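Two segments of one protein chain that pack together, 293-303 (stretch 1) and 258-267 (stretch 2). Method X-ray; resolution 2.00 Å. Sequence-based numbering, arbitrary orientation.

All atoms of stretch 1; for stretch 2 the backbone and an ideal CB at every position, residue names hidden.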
ATOM      1  N   VAL A 293     -14.369   7.734  19.218  1.00 24.12           N
ATOM      2  CA  VAL A 293     -13.535   8.944  19.219  1.00 23.57           C
ATOM      3  C   VAL A 293     -13.977   9.905  18.116  1.00 23.19           C
ATOM      4  O   VAL A 293     -14.265  11.076  18.369  1.00 23.48           O
ATOM      5  CB  VAL A 293     -12.031   8.597  19.066  1.00 24.22           C
ATOM      6  CG1 VAL A 293     -11.220   9.841  18.711  1.00 24.64           C
ATOM      7  CG2 VAL A 293     -11.502   7.970  20.349  1.00 24.95           C
ATOM      8  N   LEU A 294     -14.065   9.392  16.896  1.00 23.01           N
ATOM      9  CA  LEU A 294     -14.427  10.216  15.755  1.00 22.98           C
ATOM     10  C   LEU A 294     -15.843  10.766  15.901  1.00 24.27           C
ATOM     11  O   LEU A 294     -16.076  11.958  15.661  1.00 23.98           O
ATOM     12  CB  LEU A 294     -14.284   9.427  14.449  1.00 22.78           C
ATOM     13  CG  LEU A 294     -14.448  10.176  13.114  1.00 22.52           C
ATOM     14  CD1 LEU A 294     -13.513  11.374  13.004  1.00 22.20           C
ATOM     15  CD2 LEU A 294     -14.250   9.209  11.948  1.00 21.93           C
ATOM     16  N   GLN A 295     -16.786   9.910  16.309  1.00 25.11           N
ATOM     17  CA  GLN A 295     -18.167  10.378  16.503  1.00 26.67           C
ATOM     18  C   GLN A 295     -18.217  11.581  17.452  1.00 26.03           C
ATOM     19  O   GLN A 295     -18.790  12.623  17.118  1.00 25.96           O
ATOM     20  CB  GLN A 295     -19.096   9.249  16.974  1.00 27.82           C
ATOM     21  CG  GLN A 295     -20.567   9.579  16.747  1.00 29.56           C
ATOM     22  CD  GLN A 295     -20.963   9.461  15.288  1.00 29.50           C
ATOM     23  OE1 GLN A 295     -20.972   8.367  14.744  1.00 29.17           O
ATOM     24  NE2 GLN A 295     -21.297  10.592  14.648  1.00 30.08           N
ATOM     25  N   GLU A 296     -17.585  11.438  18.614  1.00 27.59           N
ATOM     26  CA  GLU A 296     -17.479  12.516  19.592  1.00 28.83           C
ATOM     27  C   GLU A 296     -16.882  13.784  18.988  1.00 28.33           C
ATOM     28  O   GLU A 296     -17.351  14.893  19.269  1.00 27.57           O
ATOM     29  CB  GLU A 296     -16.640  12.083  20.808  1.00 32.96           C
ATOM     30  CG  GLU A 296     -17.270  10.971  21.644  1.00 38.79           C
ATOM     31  CD  GLU A 296     -16.343  10.414  22.729  1.00 43.67           C
ATOM     32  OE1 GLU A 296     -15.132  10.733  22.732  1.00 43.53           O
ATOM     33  OE2 GLU A 296     -16.830   9.644  23.593  1.00 46.86           O
ATOM     34  N   GLN A 297     -15.833  13.633  18.180  1.00 25.89           N
ATOM     35  CA  GLN A 297     -15.166  14.814  17.630  1.00 25.03           C
ATOM     36  C   GLN A 297     -16.032  15.526  16.600  1.00 24.21           C
ATOM     37  O   GLN A 297     -16.033  16.749  16.539  1.00 25.75           O
ATOM     38  CB  GLN A 297     -13.779  14.471  17.083  1.00 24.24           C
ATOM     39  CG  GLN A 297     -12.780  14.168  18.192  1.00 23.43           C
ATOM     40  CD  GLN A 297     -11.571  13.407  17.702  1.00 23.49           C
ATOM     41  OE1 GLN A 297     -11.607  12.739  16.667  1.00 25.14           O
ATOM     42  NE2 GLN A 297     -10.483  13.516  18.438  1.00 22.91           N
ATOM     43  N   PHE A 298     -16.774  14.760  15.803  1.00 24.88           N
ATOM     44  CA  PHE A 298     -17.730  15.360  14.880  1.00 26.33           C
ATOM     45  C   PHE A 298     -18.748  16.226  15.625  1.00 27.83           C
ATOM     46  O   PHE A 298     -19.043  17.361  15.217  1.00 28.12           O
ATOM     47  CB  PHE A 298     -18.408  14.283  14.010  1.00 25.04           C
ATOM     48  CG  PHE A 298     -17.664  14.004  12.722  1.00 23.03           C
ATOM     49  CD1 PHE A 298     -17.396  15.041  11.820  1.00 23.47           C
ATOM     50  CD2 PHE A 298     -17.215  12.732  12.425  1.00 21.53           C
ATOM     51  CE1 PHE A 298     -16.691  14.810  10.645  1.00 21.46           C
ATOM     52  CE2 PHE A 298     -16.533  12.485  11.253  1.00 21.89           C
ATOM     53  CZ  PHE A 298     -16.267  13.527  10.360  1.00 22.02           C
ATOM     54  N   ALA A 299     -19.242  15.702  16.745  1.00 29.01           N
ATOM     55  CA  ALA A 299     -20.222  16.410  17.572  1.00 29.29           C
ATOM     56  C   ALA A 299     -19.617  17.624  18.258  1.00 30.29           C
ATOM     57  O   ALA A 299     -20.256  18.664  18.350  1.00 32.03           O
ATOM     58  CB  ALA A 299     -20.836  15.463  18.597  1.00 29.06           C
ATOM     59  N   LYS A 300     -18.378  17.497  18.722  1.00 30.25           N
ATOM     60  CA  LYS A 300     -17.732  18.564  19.488  1.00 30.33           C
ATOM     61  C   LYS A 300     -17.207  19.714  18.613  1.00 31.57           C
ATOM     62  O   LYS A 300     -17.271  20.888  19.003  1.00 30.88           O
ATOM     63  CB  LYS A 300     -16.599  17.971  20.330  1.00 29.78           C
ATOM     64  CG  LYS A 300     -16.120  18.849  21.471  1.00 32.47           C
ATOM     65  CD  LYS A 300     -14.734  18.421  21.927  1.00 32.24           C
ATOM     66  CE  LYS A 300     -14.549  18.595  23.420  1.00 33.96           C
ATOM     67  NZ  LYS A 300     -14.734  20.012  23.829  1.00 35.59           N
ATOM     68  N   TYR A 301     -16.688  19.386  17.434  1.00 32.16           N
ATOM     69  CA  TYR A 301     -15.970  20.386  16.631  1.00 31.41           C
ATOM     70  C   TYR A 301     -16.637  20.827  15.327  1.00 31.37           C
ATOM     71  O   TYR A 301     -16.207  21.816  14.718  1.00 31.18           O
ATOM     72  CB  TYR A 301     -14.546  19.902  16.330  1.00 30.05           C
ATOM     73  CG  TYR A 301     -13.716  19.606  17.557  1.00 28.95           C
ATOM     74  CD1 TYR A 301     -13.102  20.634  18.278  1.00 29.37           C
ATOM     75  CD2 TYR A 301     -13.524  18.299  17.982  1.00 28.43           C
ATOM     76  CE1 TYR A 301     -12.331  20.360  19.398  1.00 29.17           C
ATOM     77  CE2 TYR A 301     -12.749  18.011  19.091  1.00 29.70           C
ATOM     78  CZ  TYR A 301     -12.158  19.045  19.796  1.00 30.30           C
ATOM     79  OH  TYR A 301     -11.406  18.760  20.904  1.00 29.80           O
ATOM     80  N   THR A 302     -17.665  20.099  14.898  1.00 30.92           N
ATOM     81  CA  THR A 302     -18.287  20.334  13.598  1.00 29.35           C
ATOM     82  C   THR A 302     -19.819  20.405  13.693  1.00 31.55           C
ATOM     83  O   THR A 302     -20.407  20.063  14.716  1.00 29.77           O
ATOM     84  CB  THR A 302     -17.913  19.244  12.562  1.00 28.83           C
ATOM     85  OG1 THR A 302     -18.826  18.147  12.656  1.00 27.59           O
ATOM     86  CG2 THR A 302     -16.471  18.734  12.750  1.00 27.81           C
ATOM     87  N   GLN A 303     -20.451  20.823  12.598  1.00 32.57           N
ATOM     88  CA  GLN A 303     -21.900  20.853  12.504  1.00 33.72           C
ATOM     89  C   GLN A 303     -22.448  19.606  11.805  1.00 32.97           C
ATOM     90  O   GLN A 303     -23.601  19.598  11.395  1.00 33.93           O
ATOM     91  CB  GLN A 303     -22.359  22.129  11.776  1.00 37.00           C
ATOM     92  CG  GLN A 303     -22.057  23.432  12.511  1.00 39.82           C
ATOM     93  CD  GLN A 303     -22.765  23.539  13.856  1.00 42.88           C
ATOM     94  OE1 GLN A 303     -23.988  23.373  13.956  1.00 42.16           O
ATOM     95  NE2 GLN A 303     -21.993  23.816  14.905  1.00 42.59           N
ATOM     96  N   UNK A 258      -1.898  18.810  19.065  1.00 26.50           N
ATOM     97  CA  UNK A 258      -2.372  20.117  18.581  1.00 26.22           C
ATOM     98  C   UNK A 258      -3.813  20.432  18.968  1.00 25.95           C
ATOM     99  O   UNK A 258      -4.258  21.571  18.870  1.00 26.07           O
ATOM    100  CB  UNK A 258      -2.243  20.177  17.058  1.00 26.22           C
ATOM    101  N   UNK A 259      -4.541  19.404  19.377  1.00 27.00           N
ATOM    102  CA  UNK A 259      -5.966  19.504  19.655  1.00 26.10           C
ATOM    103  C   UNK A 259      -6.216  19.935  21.113  1.00 28.70           C
ATOM    104  O   UNK A 259      -5.479  19.556  22.020  1.00 28.18           O
ATOM    105  CB  UNK A 259      -6.651  18.166  19.370  1.00 26.10           C
ATOM    106  N   UNK A 260      -7.229  20.775  21.312  1.00 29.56           N
ATOM    107  CA  UNK A 260      -7.694  21.150  22.645  1.00 31.32           C
ATOM    108  C   UNK A 260      -9.220  21.201  22.651  1.00 32.62           C
ATOM    109  O   UNK A 260      -9.860  20.707  21.716  1.00 31.89           O
ATOM    110  CB  UNK A 260      -7.105  22.496  23.072  1.00 31.32           C
ATOM    111  N   UNK A 261      -9.806  21.796  23.687  1.00 35.39           N
ATOM    112  CA  UNK A 261     -11.261  21.815  23.845  1.00 36.02           C
ATOM    113  C   UNK A 261     -11.999  22.527  22.711  1.00 35.72           C
ATOM    114  O   UNK A 261     -13.106  22.119  22.325  1.00 33.97           O
ATOM    115  CB  UNK A 261     -11.618  22.485  25.173  1.00 36.02           C
ATOM    116  N   UNK A 262     -11.383  23.574  22.167  1.00 33.07           N
ATOM    117  CA  UNK A 262     -12.046  24.418  21.171  1.00 32.53           C
ATOM    118  C   UNK A 262     -11.605  24.211  19.722  1.00 31.34           C
ATOM    119  O   UNK A 262     -12.292  24.651  18.797  1.00 28.89           O
ATOM    120  CB  UNK A 262     -11.819  25.885  21.541  1.00 32.53           C
ATOM    121  N   UNK A 263     -10.473  23.536  19.542  1.00 27.90           N
ATOM    122  CA  UNK A 263      -9.836  23.389  18.244  1.00 25.18           C
ATOM    123  C   UNK A 263      -9.358  21.964  18.027  1.00 24.86           C
ATOM    124  O   UNK A 263      -8.729  21.367  18.901  1.00 24.47           O
ATOM    125  CB  UNK A 263      -8.665  24.364  18.111  1.00 25.18           C
ATOM    126  N   UNK A 264      -9.634  21.430  16.849  1.00 24.31           N
ATOM    127  CA  UNK A 264      -9.089  20.137  16.469  1.00 22.57           C
ATOM    128  C   UNK A 264      -8.255  20.262  15.188  1.00 22.49           C
ATOM    129  O   UNK A 264      -8.624  20.995  14.269  1.00 21.59           O
ATOM    130  CB  UNK A 264     -10.216  19.120  16.279  1.00 22.57           C
ATOM    131  N   UNK A 265      -7.128  19.555  15.152  1.00 20.77           N
ATOM    132  CA  UNK A 265      -6.360  19.425  13.931  1.00 20.96           C
ATOM    133  C   UNK A 265      -6.501  17.988  13.447  1.00 21.52           C
ATOM    134  O   UNK A 265      -6.037  17.070  14.112  1.00 20.60           O
ATOM    135  CB  UNK A 265      -4.893  19.803  14.148  1.00 20.96           C
ATOM    136  N   UNK A 266      -7.170  17.814  12.304  1.00 21.89           N
ATOM    137  CA  UNK A 266      -7.313  16.522  11.641  1.00 22.37           C
ATOM    138  C   UNK A 266      -6.002  16.102  11.028  1.00 22.24           C
ATOM    139  O   UNK A 266      -5.164  16.953  10.750  1.00 22.86           O
ATOM    140  CB  UNK A 266      -8.405  16.573  10.571  1.00 22.37           C
ATOM    141  N   UNK A 267      -5.822  14.795  10.817  1.00 23.08           N
ATOM    142  CA  UNK A 267      -4.803  14.242   9.916  1.00 23.02           C
ATOM    143  C   UNK A 267      -5.033  14.857   8.530  1.00 23.05           C
ATOM    144  O   UNK A 267      -6.189  14.907   8.056  1.00 21.25           O
ATOM    145  CB  UNK A 267      -4.867  12.714   9.865  1.00 23.02           C
TER

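Position 258 lies beyond the reach of stretch 1, which sets no rule for it; almost any residue would do, and it is Ala258.

At position 259 CA-to-CB points toward the helix, and the ideal CB sits 5.0 Å from Tyr301 OH. That leaves room for a small or medium side chain, polar or branched. The deposited Thr259 brings its CG2 to 3.6 Å from Tyr301 OH, while the amide N of 265 donates to Thr259 OG1 at 3.3 Å, which ties the two arms of the loop together.

Position 260 contributes its backbone first. Tyr301 OH donates a hydrogen bond to the carbonyl O of 260 at 2.6 Å, a contact open to any side chain. CA-to-CB points away, and phi/psi of -140/-166 is an extended conformation, with the amide nitrogens of 262 and 263 lying ahead. A short acceptor such as Asn, Asp, Ser or Thr could meet them. The deposited Asn260 does so: Asn260 OD1 accepts from the amide N of 262 at 2.8 Å and the amide N of 263 at 2.9 Å, bracing the turn that presents the carbonyl to the tyrosine.

Position 261 faces a charge. CA-to-CB points away overall, yet the ideal CB is 4.2 Å from Lys300 NZ, so an acidic chain is the obvious choice, with Gln or a small polar residue tolerable. Glu261 bends back, chi2 in p, and forms a salt bridge, Lys300 NZ to Glu261 OE2 at 2.9 Å. The same ammonium also donates to the main chain, Lys300 NZ to Glu261 O at 3.1 Å, a bond that would not depend on the side chain.

Positions 262 and 263 both point away from stretch 1, so the helix barely restricts their side chains. They are Asp262 and Tyr263; what they offer the helix is mainly backbone, packed against the tyrosine ring, with Asp262 C 3.9 Å and Tyr263 C 3.6 Å from Tyr301 CE1.

Position 264 is the best defined. Its CA lies 6.9 Å from Tyr301 CA, the nearest CA pair across the stretches, and its ideal CB lies 3.8 Å from Tyr301 CG, over the ring. An aliphatic side chain is called for, Val, Ile or Leu. Ile264 places its CB 3.6 Å from the centroid of the Tyr301 ring, only 5° off the normal, a CH-pi contact. Its CG2 lies 3.5 Å from Tyr301 CG, and its CD1 reaches 3.5 Å from Gln297 CD, one turn earlier on the helix.

Position 265 is out of reach and free of demands from the helix; it is Leu265.

At 266 CA-to-CB points sideways and nothing of stretch 1 lies within 5.5 Å of the ideal CB, so only a long side chain could close the gap: a large aromatic, or perhaps Met. Trp266 spans it. Its CZ3 lies 4.1 Å from Leu294 CD1, and Thr302 CG2 meets the ring edge at Trp266 CZ2, 4.0 Å away. The Phe298 ring lies obliquely to the six-membered ring of Trp266, centroids 5.9 Å apart and planes at 39°.

Position 267 again makes no contact, and carries Asn267.

Stretch 2, residues 258-267: ATNEDYILWN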
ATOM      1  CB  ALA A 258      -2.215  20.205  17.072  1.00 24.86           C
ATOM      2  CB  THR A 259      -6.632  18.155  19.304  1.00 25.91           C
ATOM      3  OG1 THR A 259      -6.446  17.910  17.899  1.00 23.50           O
ATOM      4  CG2 THR A 259      -8.122  18.124  19.658  1.00 24.71           C
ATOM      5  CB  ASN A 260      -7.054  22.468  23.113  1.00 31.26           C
ATOM      6  CG  ASN A 260      -7.485  23.678  22.281  1.00 31.87           C
ATOM      7  OD1 ASN A 260      -8.603  23.751  21.778  1.00 32.05           O
ATOM      8  ND2 ASN A 260      -6.597  24.645  22.162  1.00 32.96           N
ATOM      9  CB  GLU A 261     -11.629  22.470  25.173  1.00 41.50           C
ATOM     10  CG  GLU A 261     -12.774  21.778  25.888  1.00 44.71           C
ATOM     11  CD  GLU A 261     -12.363  20.424  26.428  1.00 45.95           C
ATOM     12  OE1 GLU A 261     -11.499  20.397  27.329  1.00 50.46           O
ATOM     13  OE2 GLU A 261     -12.890  19.395  25.948  1.00 45.76           O
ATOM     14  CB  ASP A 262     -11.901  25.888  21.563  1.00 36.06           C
ATOM     15  CG  ASP A 262     -12.553  26.186  22.898  1.00 37.09           C
ATOM     16  OD1 ASP A 262     -13.695  25.728  23.104  1.00 38.94           O
ATOM     17  OD2 ASP A 262     -11.920  26.846  23.742  1.00 37.81           O
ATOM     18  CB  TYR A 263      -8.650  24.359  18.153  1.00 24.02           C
ATOM     19  CG  TYR A 263      -7.700  24.107  17.001  1.00 24.30           C
ATOM     20  CD1 TYR A 263      -7.993  24.568  15.712  1.00 23.57           C
ATOM     21  CD2 TYR A 263      -6.496  23.432  17.202  1.00 23.34           C
ATOM     22  CE1 TYR A 263      -7.115  24.347  14.654  1.00 23.37           C
ATOM     23  CE2 TYR A 263      -5.614  23.196  16.148  1.00 24.44           C
ATOM     24  CZ  TYR A 263      -5.917  23.656  14.878  1.00 24.86           C
ATOM     25  OH  TYR A 263      -5.027  23.431  13.836  1.00 23.55           O
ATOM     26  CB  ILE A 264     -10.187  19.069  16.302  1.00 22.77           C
ATOM     27  CG1 ILE A 264      -9.552  17.694  16.080  1.00 22.32           C
ATOM     28  CG2 ILE A 264     -11.164  19.443  15.192  1.00 23.22           C
ATOM     29  CD1 ILE A 264     -10.413  16.524  16.508  1.00 24.25           C
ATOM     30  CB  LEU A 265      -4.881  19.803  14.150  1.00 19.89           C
ATOM     31  CG  LEU A 265      -3.868  19.471  13.025  1.00 19.20           C
ATOM     32  CD1 LEU A 265      -4.114  20.309  11.766  1.00 19.22           C
ATOM     33  CD2 LEU A 265      -2.437  19.672  13.509  1.00 19.26           C
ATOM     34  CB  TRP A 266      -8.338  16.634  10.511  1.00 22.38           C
ATOM     35  CG  TRP A 266      -9.734  17.064  10.925  1.00 23.28           C
ATOM     36  CD1 TRP A 266     -10.465  18.153  10.447  1.00 23.82           C
ATOM     37  CD2 TRP A 266     -10.622  16.414  11.909  1.00 23.41           C
ATOM     38  NE1 TRP A 266     -11.694  18.222  11.054  1.00 24.49           N
ATOM     39  CE2 TRP A 266     -11.855  17.204  11.934  1.00 23.43           C
ATOM     40  CE3 TRP A 266     -10.515  15.300  12.745  1.00 23.50           C
ATOM     41  CZ2 TRP A 266     -12.922  16.877  12.761  1.00 24.44           C
ATOM     42  CZ3 TRP A 266     -11.616  14.969  13.563  1.00 24.01           C
ATOM     43  CH2 TRP A 266     -12.781  15.745  13.571  1.00 24.04           C
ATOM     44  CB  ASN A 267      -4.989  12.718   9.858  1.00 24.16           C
ATOM     45  CG  ASN A 267      -3.947  11.985   9.004  1.00 26.03           C
ATOM     46  OD1 ASN A 267      -3.525  12.443   7.948  1.00 25.94           O
ATOM     47  ND2 ASN A 267      -3.585  10.782   9.449  1.00 26.41           N
TER
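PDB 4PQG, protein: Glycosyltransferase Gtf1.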